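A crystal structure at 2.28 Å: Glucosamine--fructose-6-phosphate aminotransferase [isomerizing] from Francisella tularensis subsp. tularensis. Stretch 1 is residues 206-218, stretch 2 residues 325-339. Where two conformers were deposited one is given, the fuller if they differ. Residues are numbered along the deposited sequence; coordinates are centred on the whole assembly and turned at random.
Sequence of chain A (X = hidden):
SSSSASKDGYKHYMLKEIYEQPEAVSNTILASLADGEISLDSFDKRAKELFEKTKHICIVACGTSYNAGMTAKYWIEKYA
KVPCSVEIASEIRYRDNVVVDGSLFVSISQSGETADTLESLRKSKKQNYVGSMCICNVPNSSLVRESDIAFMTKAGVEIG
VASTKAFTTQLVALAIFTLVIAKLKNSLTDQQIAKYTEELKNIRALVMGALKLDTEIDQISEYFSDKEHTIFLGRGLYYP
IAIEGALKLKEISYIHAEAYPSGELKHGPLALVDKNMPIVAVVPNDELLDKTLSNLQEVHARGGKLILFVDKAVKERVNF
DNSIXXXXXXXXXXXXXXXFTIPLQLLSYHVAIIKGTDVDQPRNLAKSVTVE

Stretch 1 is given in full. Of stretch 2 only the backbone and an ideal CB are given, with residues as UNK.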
ATOM      1  N   LEU A 206      10.120 -23.376  15.714  1.00 17.46           N
ATOM      2  CA  LEU A 206       8.883 -23.249  14.942  1.00 17.17           C
ATOM      3  C   LEU A 206       9.232 -23.133  13.433  1.00 16.77           C
ATOM      4  O   LEU A 206       8.527 -23.658  12.564  1.00 17.09           O
ATOM      5  CB  LEU A 206       8.126 -22.071  15.463  1.00 16.93           C
ATOM      6  CG  LEU A 206       7.721 -22.186  16.939  1.00 19.58           C
ATOM      7  CD1 LEU A 206       6.989 -20.908  17.327  1.00 19.29           C
ATOM      8  CD2 LEU A 206       6.853 -23.420  17.235  1.00 19.04           C
ATOM      9  N   VAL A 207      10.362 -22.504  13.137  1.00 15.93           N
ATOM     10  CA  VAL A 207      10.772 -22.354  11.765  1.00 16.19           C
ATOM     11  C   VAL A 207      11.158 -23.708  11.219  1.00 17.34           C
ATOM     12  O   VAL A 207      10.818 -24.082  10.101  1.00 16.67           O
ATOM     13  CB  VAL A 207      11.902 -21.323  11.640  1.00 15.98           C
ATOM     14  CG1 VAL A 207      12.616 -21.413  10.275  1.00 14.28           C
ATOM     15  CG2 VAL A 207      11.344 -19.877  11.886  1.00 14.51           C
HETATM   16  N   MSE A 208      11.849 -24.473  12.039  1.00 18.99           N
HETATM   17  CA  MSE A 208      12.226 -25.816  11.644  1.00 19.81           C
HETATM   18  C   MSE A 208      11.004 -26.686  11.340  1.00 20.22           C
HETATM   19  O   MSE A 208      10.986 -27.386  10.323  1.00 20.61           O
HETATM   20  CB  MSE A 208      13.100 -26.421  12.717  1.00 20.44           C
HETATM   21  CG  MSE A 208      13.590 -27.785  12.375  1.00 22.83           C
HETATM   22 SE   MSE A 208      14.933 -27.722  10.939  0.60 25.70          SE
HETATM   23  CE  MSE A 208      16.553 -26.844  11.738  1.00 24.07           C
ATOM     24  N   GLY A 209       9.979 -26.614  12.192  1.00 20.37           N
ATOM     25  CA  GLY A 209       8.678 -27.263  11.933  1.00 19.62           C
ATOM     26  C   GLY A 209       8.075 -26.848  10.609  1.00 19.95           C
ATOM     27  O   GLY A 209       7.463 -27.658   9.880  1.00 20.06           O
ATOM     28  N   ALA A 210       8.218 -25.560  10.308  1.00 19.02           N
ATOM     29  CA  ALA A 210       7.630 -24.982   9.104  1.00 17.88           C
ATOM     30  C   ALA A 210       8.310 -25.636   7.902  1.00 17.70           C
ATOM     31  O   ALA A 210       7.649 -25.993   6.954  1.00 17.02           O
ATOM     32  CB  ALA A 210       7.830 -23.465   9.087  1.00 16.47           C
ATOM     33  N   LEU A 211       9.628 -25.798   7.983  1.00 16.60           N
ATOM     34  CA  LEU A 211      10.429 -26.421   6.934  1.00 17.41           C
ATOM     35  C   LEU A 211      10.034 -27.904   6.672  1.00 18.60           C
ATOM     36  O   LEU A 211      10.275 -28.467   5.597  1.00 18.39           O
ATOM     37  CB  LEU A 211      11.912 -26.349   7.326  1.00 16.48           C
ATOM     38  CG  LEU A 211      12.548 -24.955   7.304  1.00 16.78           C
ATOM     39  CD1 LEU A 211      13.933 -24.925   8.019  1.00 14.05           C
ATOM     40  CD2 LEU A 211      12.674 -24.474   5.899  1.00 10.48           C
ATOM     41  N   LYS A 212       9.396 -28.514   7.633  1.00 19.14           N
ATOM     42  CA  LYS A 212       8.866 -29.842   7.388  1.00 22.31           C
ATOM     43  C   LYS A 212       7.816 -29.906   6.327  1.00 23.32           C
ATOM     44  O   LYS A 212       7.579 -30.989   5.805  1.00 24.83           O
ATOM     45  CB  LYS A 212       8.237 -30.434   8.645  1.00 23.41           C
ATOM     46  CG  LYS A 212       9.045 -31.506   9.267  1.00 26.64           C
ATOM     47  CD  LYS A 212      10.391 -31.000   9.791  1.00 30.86           C
ATOM     48  CE  LYS A 212      10.789 -31.757  11.092  1.00 32.85           C
ATOM     49  NZ  LYS A 212      11.734 -32.830  10.819  1.00 32.42           N
ATOM     50  N   LEU A 213       7.173 -28.775   6.009  1.00 22.61           N
ATOM     51  CA  LEU A 213       6.107 -28.789   5.021  1.00 22.42           C
ATOM     52  C   LEU A 213       6.630 -28.836   3.596  1.00 21.96           C
ATOM     53  O   LEU A 213       5.850 -28.856   2.632  1.00 21.82           O
ATOM     54  CB  LEU A 213       5.206 -27.579   5.201  1.00 22.57           C
ATOM     55  CG  LEU A 213       4.574 -27.378   6.567  1.00 23.77           C
ATOM     56  CD1 LEU A 213       3.695 -26.140   6.461  1.00 24.78           C
ATOM     57  CD2 LEU A 213       3.736 -28.614   7.007  1.00 25.02           C
ATOM     58  N   ASP A 214       7.946 -28.842   3.465  1.00 21.37           N
ATOM     59  CA  ASP A 214       8.618 -28.802   2.154  1.00 21.94           C
ATOM     60  C   ASP A 214       8.029 -29.798   1.153  1.00 23.67           C
ATOM     61  O   ASP A 214       7.529 -29.414   0.081  1.00 24.15           O
ATOM     62  CB  ASP A 214      10.113 -29.005   2.379  1.00 21.09           C
ATOM     63  CG  ASP A 214      10.955 -28.852   1.140  1.00 22.44           C
ATOM     64  OD1 ASP A 214      10.460 -28.761   0.040  1.00 23.21           O
ATOM     65  OD2 ASP A 214      12.201 -28.881   1.269  1.00 31.32           O
ATOM     66  N   THR A 215       8.035 -31.070   1.518  1.00 25.64           N
ATOM     67  CA  THR A 215       7.564 -32.150   0.660  1.00 26.94           C
ATOM     68  C   THR A 215       6.107 -31.959   0.252  1.00 27.82           C
ATOM     69  O   THR A 215       5.794 -32.048  -0.947  1.00 29.04           O
ATOM     70  CB  THR A 215       7.818 -33.536   1.358  1.00 28.36           C
ATOM     71  OG1 THR A 215       9.244 -33.759   1.447  1.00 30.10           O
ATOM     72  CG2 THR A 215       7.144 -34.691   0.617  1.00 28.19           C
ATOM     73  N   GLU A 216       5.213 -31.672   1.200  1.00 27.56           N
ATOM     74  CA  GLU A 216       3.810 -31.399   0.844  1.00 28.71           C
ATOM     75  C   GLU A 216       3.663 -30.168  -0.071  1.00 28.15           C
ATOM     76  O   GLU A 216       2.799 -30.160  -0.973  1.00 27.95           O
ATOM     77  CB  GLU A 216       2.968 -31.152   2.087  1.00 29.64           C
ATOM     78  CG  GLU A 216       2.216 -32.379   2.581  1.00 35.82           C
ATOM     79  CD  GLU A 216       2.234 -32.587   4.089  1.00 41.57           C
ATOM     80  OE1 GLU A 216       2.942 -31.878   4.868  1.00 42.97           O
ATOM     81  OE2 GLU A 216       1.523 -33.533   4.494  1.00 50.34           O
ATOM     82  N   ILE A 217       4.489 -29.140   0.151  1.00 26.11           N
ATOM     83  CA  ILE A 217       4.410 -27.954  -0.707  1.00 26.23           C
ATOM     84  C   ILE A 217       4.894 -28.269  -2.112  1.00 27.95           C
ATOM     85  O   ILE A 217       4.309 -27.772  -3.096  1.00 29.23           O
ATOM     86  CB  ILE A 217       5.128 -26.748  -0.130  1.00 24.58           C
ATOM     87  CG1 ILE A 217       4.389 -26.267   1.122  1.00 21.62           C
ATOM     88  CG2 ILE A 217       5.202 -25.650  -1.138  1.00 22.66           C
ATOM     89  CD1 ILE A 217       5.271 -25.509   2.065  1.00 18.80           C
ATOM     90  N   ASP A 218       5.882 -29.149  -2.220  1.00 28.97           N
ATOM     91  CA  ASP A 218       6.298 -29.646  -3.517  1.00 30.67           C
ATOM     92  C   ASP A 218       5.138 -30.287  -4.260  1.00 32.26           C
ATOM     93  O   ASP A 218       4.860 -29.901  -5.374  1.00 32.71           O
ATOM     94  CB  ASP A 218       7.455 -30.640  -3.388  1.00 31.54           C
ATOM     95  CG  ASP A 218       8.140 -30.901  -4.714  1.00 32.99           C
ATOM     96  OD1 ASP A 218       7.673 -30.374  -5.732  1.00 33.17           O
ATOM     97  OD2 ASP A 218       9.157 -31.624  -4.737  1.00 37.52           O
ATOM     98  N   UNK A 325      -5.172 -27.763   2.824  1.00 33.20           N
ATOM     99  CA  UNK A 325      -4.882 -27.162   4.117  1.00 31.82           C
ATOM    100  C   UNK A 325      -3.672 -27.796   4.769  1.00 31.41           C
ATOM    101  O   UNK A 325      -3.690 -28.984   5.054  1.00 32.20           O
ATOM    102  CB  UNK A 325      -6.094 -27.281   5.043  1.00 31.82           C
ATOM    103  N   UNK A 326      -2.626 -26.996   4.960  1.00 30.03           N
ATOM    104  CA  UNK A 326      -1.407 -27.408   5.629  1.00 30.04           C
ATOM    105  C   UNK A 326      -1.404 -26.672   6.946  1.00 29.62           C
ATOM    106  O   UNK A 326      -1.733 -25.490   6.988  1.00 30.18           O
ATOM    107  CB  UNK A 326      -0.154 -27.115   4.801  1.00 30.04           C
ATOM    108  N   UNK A 327      -1.036 -27.357   8.014  1.00 29.25           N
ATOM    109  CA  UNK A 327      -1.137 -26.805   9.340  1.00 29.69           C
ATOM    110  C   UNK A 327       0.217 -26.767   9.993  1.00 28.61           C
ATOM    111  O   UNK A 327       1.076 -27.578   9.708  1.00 28.59           O
ATOM    112  CB  UNK A 327      -2.122 -27.609  10.191  1.00 29.69           C
ATOM    113  N   UNK A 328       0.407 -25.831  10.897  1.00 27.67           N
ATOM    114  CA  UNK A 328       1.664 -25.720  11.559  1.00 26.64           C
ATOM    115  C   UNK A 328       1.499 -24.962  12.853  1.00 25.90           C
ATOM    116  O   UNK A 328       0.557 -24.228  13.010  1.00 26.43           O
ATOM    117  CB  UNK A 328       2.695 -25.043  10.653  1.00 26.64           C
ATOM    118  N   UNK A 329       2.431 -25.133  13.780  1.00 25.44           N
ATOM    119  CA  UNK A 329       2.480 -24.317  14.980  0.60 25.49           C
ATOM    120  C   UNK A 329       3.241 -23.062  14.649  1.00 24.25           C
ATOM    121  O   UNK A 329       4.390 -23.135  14.295  1.00 24.14           O
ATOM    122  CB  UNK A 329       3.123 -25.064  16.151  0.60 25.49           C
ATOM    123  N   UNK A 330       2.584 -21.908  14.766  1.00 23.90           N
ATOM    124  CA  UNK A 330       3.185 -20.600  14.433  1.00 22.02           C
ATOM    125  C   UNK A 330       3.445 -19.668  15.633  1.00 21.74           C
ATOM    126  O   UNK A 330       4.175 -18.666  15.512  1.00 21.56           O
ATOM    127  CB  UNK A 330       2.270 -19.874  13.445  1.00 22.02           C
ATOM    128  N   UNK A 331       2.861 -19.959  16.776  1.00 21.90           N
ATOM    129  CA  UNK A 331       3.149 -19.206  17.967  1.00 22.44           C
ATOM    130  C   UNK A 331       2.266 -17.989  17.964  1.00 23.50           C
ATOM    131  O   UNK A 331       1.157 -18.055  17.490  1.00 25.44           O
ATOM    132  CB  UNK A 331       4.629 -18.826  18.053  1.00 22.44           C
ATOM    133  N   UNK A 332       2.781 -16.857  18.428  1.00 24.14           N
ATOM    134  CA  UNK A 332       1.967 -15.665  18.645  1.00 24.83           C
ATOM    135  C   UNK A 332       2.406 -14.460  17.778  1.00 23.40           C
ATOM    136  O   UNK A 332       2.857 -14.633  16.644  1.00 21.75           O
ATOM    137  CB  UNK A 332       2.022 -15.281  20.125  1.00 24.83           C
ATOM    138  N   UNK A 333       2.268 -13.246  18.280  1.00 23.09           N
ATOM    139  CA  UNK A 333       2.428 -12.072  17.410  1.00 22.91           C
ATOM    140  C   UNK A 333       3.809 -11.911  16.875  1.00 21.09           C
ATOM    141  O   UNK A 333       4.012 -11.359  15.797  1.00 20.74           O
ATOM    142  CB  UNK A 333       2.043 -10.796  18.162  1.00 22.91           C
ATOM    143  N   UNK A 334       4.786 -12.328  17.650  1.00 20.47           N
ATOM    144  CA  UNK A 334       6.143 -12.062  17.238  1.00 19.95           C
ATOM    145  C   UNK A 334       6.643 -13.201  16.351  1.00 19.66           C
ATOM    146  O   UNK A 334       7.286 -12.954  15.306  1.00 20.43           O
ATOM    147  CB  UNK A 334       7.050 -11.877  18.456  1.00 19.95           C
ATOM    148  N   UNK A 335       6.302 -14.432  16.713  1.00 18.40           N
ATOM    149  CA  UNK A 335       6.805 -15.558  15.975  1.00 17.24           C
ATOM    150  C   UNK A 335       6.046 -15.845  14.710  1.00 16.14           C
ATOM    151  O   UNK A 335       6.641 -16.191  13.706  1.00 16.63           O
ATOM    152  CB  UNK A 335       6.794 -16.802  16.866  1.00 17.24           C
ATOM    153  N   UNK A 336       4.738 -15.681  14.730  1.00 15.76           N
ATOM    154  CA  UNK A 336       3.912 -16.205  13.646  1.00 15.80           C
ATOM    155  C   UNK A 336       4.190 -15.537  12.332  1.00 15.78           C
ATOM    156  O   UNK A 336       4.235 -16.201  11.312  1.00 18.27           O
ATOM    157  CB  UNK A 336       2.428 -16.051  13.987  1.00 15.80           C
ATOM    158  N   UNK A 337       4.429 -14.227  12.325  1.00 15.42           N
ATOM    159  CA  UNK A 337       4.750 -13.629  11.021  1.00 14.36           C
ATOM    160  C   UNK A 337       5.981 -14.220  10.322  1.00 14.18           C
ATOM    161  O   UNK A 337       5.999 -14.393   9.096  1.00 14.34           O
ATOM    162  CB  UNK A 337       4.965 -12.125  11.203  1.00 14.36           C
ATOM    163  N   UNK A 338       7.016 -14.506  11.102  1.00 13.68           N
ATOM    164  CA  UNK A 338       8.196 -15.175  10.595  1.00 12.36           C
ATOM    165  C   UNK A 338       7.868 -16.626  10.185  1.00 13.21           C
ATOM    166  O   UNK A 338       8.214 -17.040   9.100  1.00 12.79           O
ATOM    167  CB  UNK A 338       9.306 -15.149  11.648  1.00 12.36           C
ATOM    168  N   UNK A 339       7.203 -17.384  11.052  1.00 14.13           N
ATOM    169  CA  UNK A 339       6.933 -18.794  10.756  1.00 14.45           C
ATOM    170  C   UNK A 339       6.087 -18.967   9.486  1.00 15.64           C
ATOM    171  O   UNK A 339       6.390 -19.780   8.614  1.00 15.86           O
ATOM    172  CB  UNK A 339       6.223 -19.448  11.943  1.00 14.45           C
TER

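At position 325, in a strand, nothing of stretch 1 lies within 5.5 Å of the ideal CB, so the contact leaves the choice open; the residue is Val325.

Position 326 points its CA-to-CB bond toward stretch 1, with the ideal CB 4.3 Å from Leu213 CD1. The surroundings are apolar, and an apolar chain long enough to reach the second helix would suit; Leu, Ile or Met are candidates. It is Leu326, whose CD2 lies 3.8 Å from Ile217 CG1 and 3.8 Å from Glu216 CB.

At 327 the strand alternation turns CB away, which permits a polar or charged chain. Glu327 occupies it; its backbone still matters, since Glu327 O is 3.9 Å from Leu213 CD2.

Position 328 points toward stretch 1 again. Its ideal CB is 4.4 Å from Leu213 CD1 and 5.2 Å from Ala210 CA, and the small Ala210 leaves space for a medium-sized aliphatic group such as Val, Ile or Leu. In Leu328, CD2 approaches Leu213 CD1 at 4.1 Å and CD1 approaches Ala210 CB at 4.2 Å.

Position 329 points sideways, its ideal CB 4.2 Å from Leu206 CD2; small, polar or aliphatic chains could all fit. For Asp329, OD1 accepts a weak hydrogen bond from the backbone N of 331 (3.3 Å). The backbone provides the polar link: one water donates to Asp329 O (2.8 Å) and to Leu206 O (2.6 Å), bridging stretches that share no direct hydrogen bond.

Position 330 points away and makes no demand on size here; it is Ala330.

Position 331 has phi/psi of 85/-143, where a CB would jam against the preceding carbonyl O. The backbone angles by themselves call for glycine, and the tight 3.2 Å from the ideal CB to Leu206 CD1 adds to the case; Gly331 is found, its CA 4.2 Å from Leu206 CD1.

Positions 332, 333 and 334 have no stretch 1 atom within 5.5 Å of their ideal CBs, so stretch 1 leaves the choice open; they are His332, Asp333 and Phe334.

Position 335 points toward Leu206 CD1, 4.1 Å from the ideal CB, so a small residue such as Ala, Ser or Thr is plausible. Ser335 donates from OG to Ala330 O (2.7 Å), while OG also accepts a weak bond from His332 N (3.0 Å).

Positions 336 and 337 likewise have no stretch 1 atom within 5.5 Å of either ideal CB, and the choice is again open; they are Ala336 and Pro337.

Position 338 points sideways, its ideal CB 5.2 Å from Val207 CG2, suiting an aliphatic chain: Val338 CG1 reaches Val207 CG2 at 4.1 Å.

Position 339 also points sideways; its ideal CB lies 4.8 Å from Leu206 CB, 5.1 Å from Val207 CG2 and 5.2 Å from Ala210 CB, favouring a compact branched residue. Val339 places CG2 3.6 Å from Leu206 CB and CG1 4.0 Å from Ala210 CB.

Stretch 2, residues 325-339: VLELDAGHDFSAPVV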
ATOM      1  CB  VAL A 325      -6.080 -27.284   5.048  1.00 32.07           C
ATOM      2  CG1 VAL A 325      -5.820 -26.538   6.329  1.00 30.78           C
ATOM      3  CG2 VAL A 325      -7.337 -26.754   4.340  1.00 29.99           C
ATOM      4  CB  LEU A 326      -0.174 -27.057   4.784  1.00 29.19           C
ATOM      5  CG  LEU A 326       0.182 -28.132   3.741  1.00 32.31           C
ATOM      6  CD1 LEU A 326      -1.037 -28.465   2.910  1.00 38.80           C
ATOM      7  CD2 LEU A 326       1.358 -27.784   2.783  1.00 30.20           C
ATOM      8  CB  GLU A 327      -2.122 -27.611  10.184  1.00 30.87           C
ATOM      9  CG  GLU A 327      -1.609 -28.923  10.663  1.00 36.21           C
ATOM     10  CD  GLU A 327      -2.603 -29.661  11.569  1.00 42.04           C
ATOM     11  OE1 GLU A 327      -3.070 -29.069  12.583  1.00 44.72           O
ATOM     12  OE2 GLU A 327      -2.902 -30.837  11.253  1.00 46.18           O
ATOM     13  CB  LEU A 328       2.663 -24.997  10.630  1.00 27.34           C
ATOM     14  CG  LEU A 328       2.438 -23.552  10.141  1.00 26.46           C
ATOM     15  CD1 LEU A 328       3.760 -22.912   9.795  1.00 26.84           C
ATOM     16  CD2 LEU A 328       1.574 -23.572   8.932  1.00 28.91           C
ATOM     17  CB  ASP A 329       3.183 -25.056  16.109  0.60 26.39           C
ATOM     18  CG  ASP A 329       3.103 -24.311  17.446  0.60 29.41           C
ATOM     19  OD1 ASP A 329       2.608 -23.134  17.477  0.60 29.82           O
ATOM     20  OD2 ASP A 329       3.530 -24.928  18.463  0.60 31.56           O
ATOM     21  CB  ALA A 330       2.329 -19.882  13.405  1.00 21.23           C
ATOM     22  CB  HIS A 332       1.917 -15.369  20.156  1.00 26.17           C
ATOM     23  CG  HIS A 332       1.392 -16.518  20.966  1.00 29.48           C
ATOM     24  ND1 HIS A 332       0.167 -17.106  20.718  1.00 32.65           N
ATOM     25  CD2 HIS A 332       1.937 -17.194  22.009  1.00 33.57           C
ATOM     26  CE1 HIS A 332      -0.016 -18.092  21.580  1.00 36.83           C
ATOM     27  NE2 HIS A 332       1.043 -18.165  22.373  1.00 35.35           N
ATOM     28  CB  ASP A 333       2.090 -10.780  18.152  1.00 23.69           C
ATOM     29  CG  ASP A 333       0.582 -10.521  18.261  1.00 27.48           C
ATOM     30  OD1 ASP A 333      -0.243 -11.328  17.705  1.00 28.13           O
ATOM     31  OD2 ASP A 333       0.267  -9.452  18.888  1.00 30.12           O
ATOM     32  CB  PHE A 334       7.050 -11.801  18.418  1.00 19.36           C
ATOM     33  CG  PHE A 334       6.878 -10.452  19.021  1.00 18.26           C
ATOM     34  CD1 PHE A 334       7.302  -9.337  18.363  1.00 22.54           C
ATOM     35  CD2 PHE A 334       6.337 -10.294  20.262  1.00 19.12           C
ATOM     36  CE1 PHE A 334       7.172  -8.050  18.933  1.00 19.88           C
ATOM     37  CE2 PHE A 334       6.243  -9.045  20.836  1.00 20.17           C
ATOM     38  CZ  PHE A 334       6.665  -7.917  20.153  1.00 17.22           C
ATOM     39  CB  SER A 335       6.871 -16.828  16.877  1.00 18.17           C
ATOM     40  OG  SER A 335       5.606 -17.246  17.366  1.00 18.06           O
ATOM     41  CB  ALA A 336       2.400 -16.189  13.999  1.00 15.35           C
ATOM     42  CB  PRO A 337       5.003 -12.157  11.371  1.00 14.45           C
ATOM     43  CG  PRO A 337       4.058 -11.952  12.597  1.00 15.97           C
ATOM     44  CD  PRO A 337       4.290 -13.215  13.389  1.00 15.26           C
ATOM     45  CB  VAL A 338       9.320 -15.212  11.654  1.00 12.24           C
ATOM     46  CG1 VAL A 338      10.541 -15.943  11.084  1.00  9.18           C
ATOM     47  CG2 VAL A 338       9.668 -13.816  12.143  1.00  7.66           C
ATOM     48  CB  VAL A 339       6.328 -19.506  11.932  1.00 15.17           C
ATOM     49  CG1 VAL A 339       5.994 -21.015  11.597  1.00 14.90           C
ATOM     50  CG2 VAL A 339       7.302 -19.454  13.140  1.00 11.72           C
TER
HETATM   51  O   HOH W   1       6.198 -24.797  13.021  1.00 19.04           O
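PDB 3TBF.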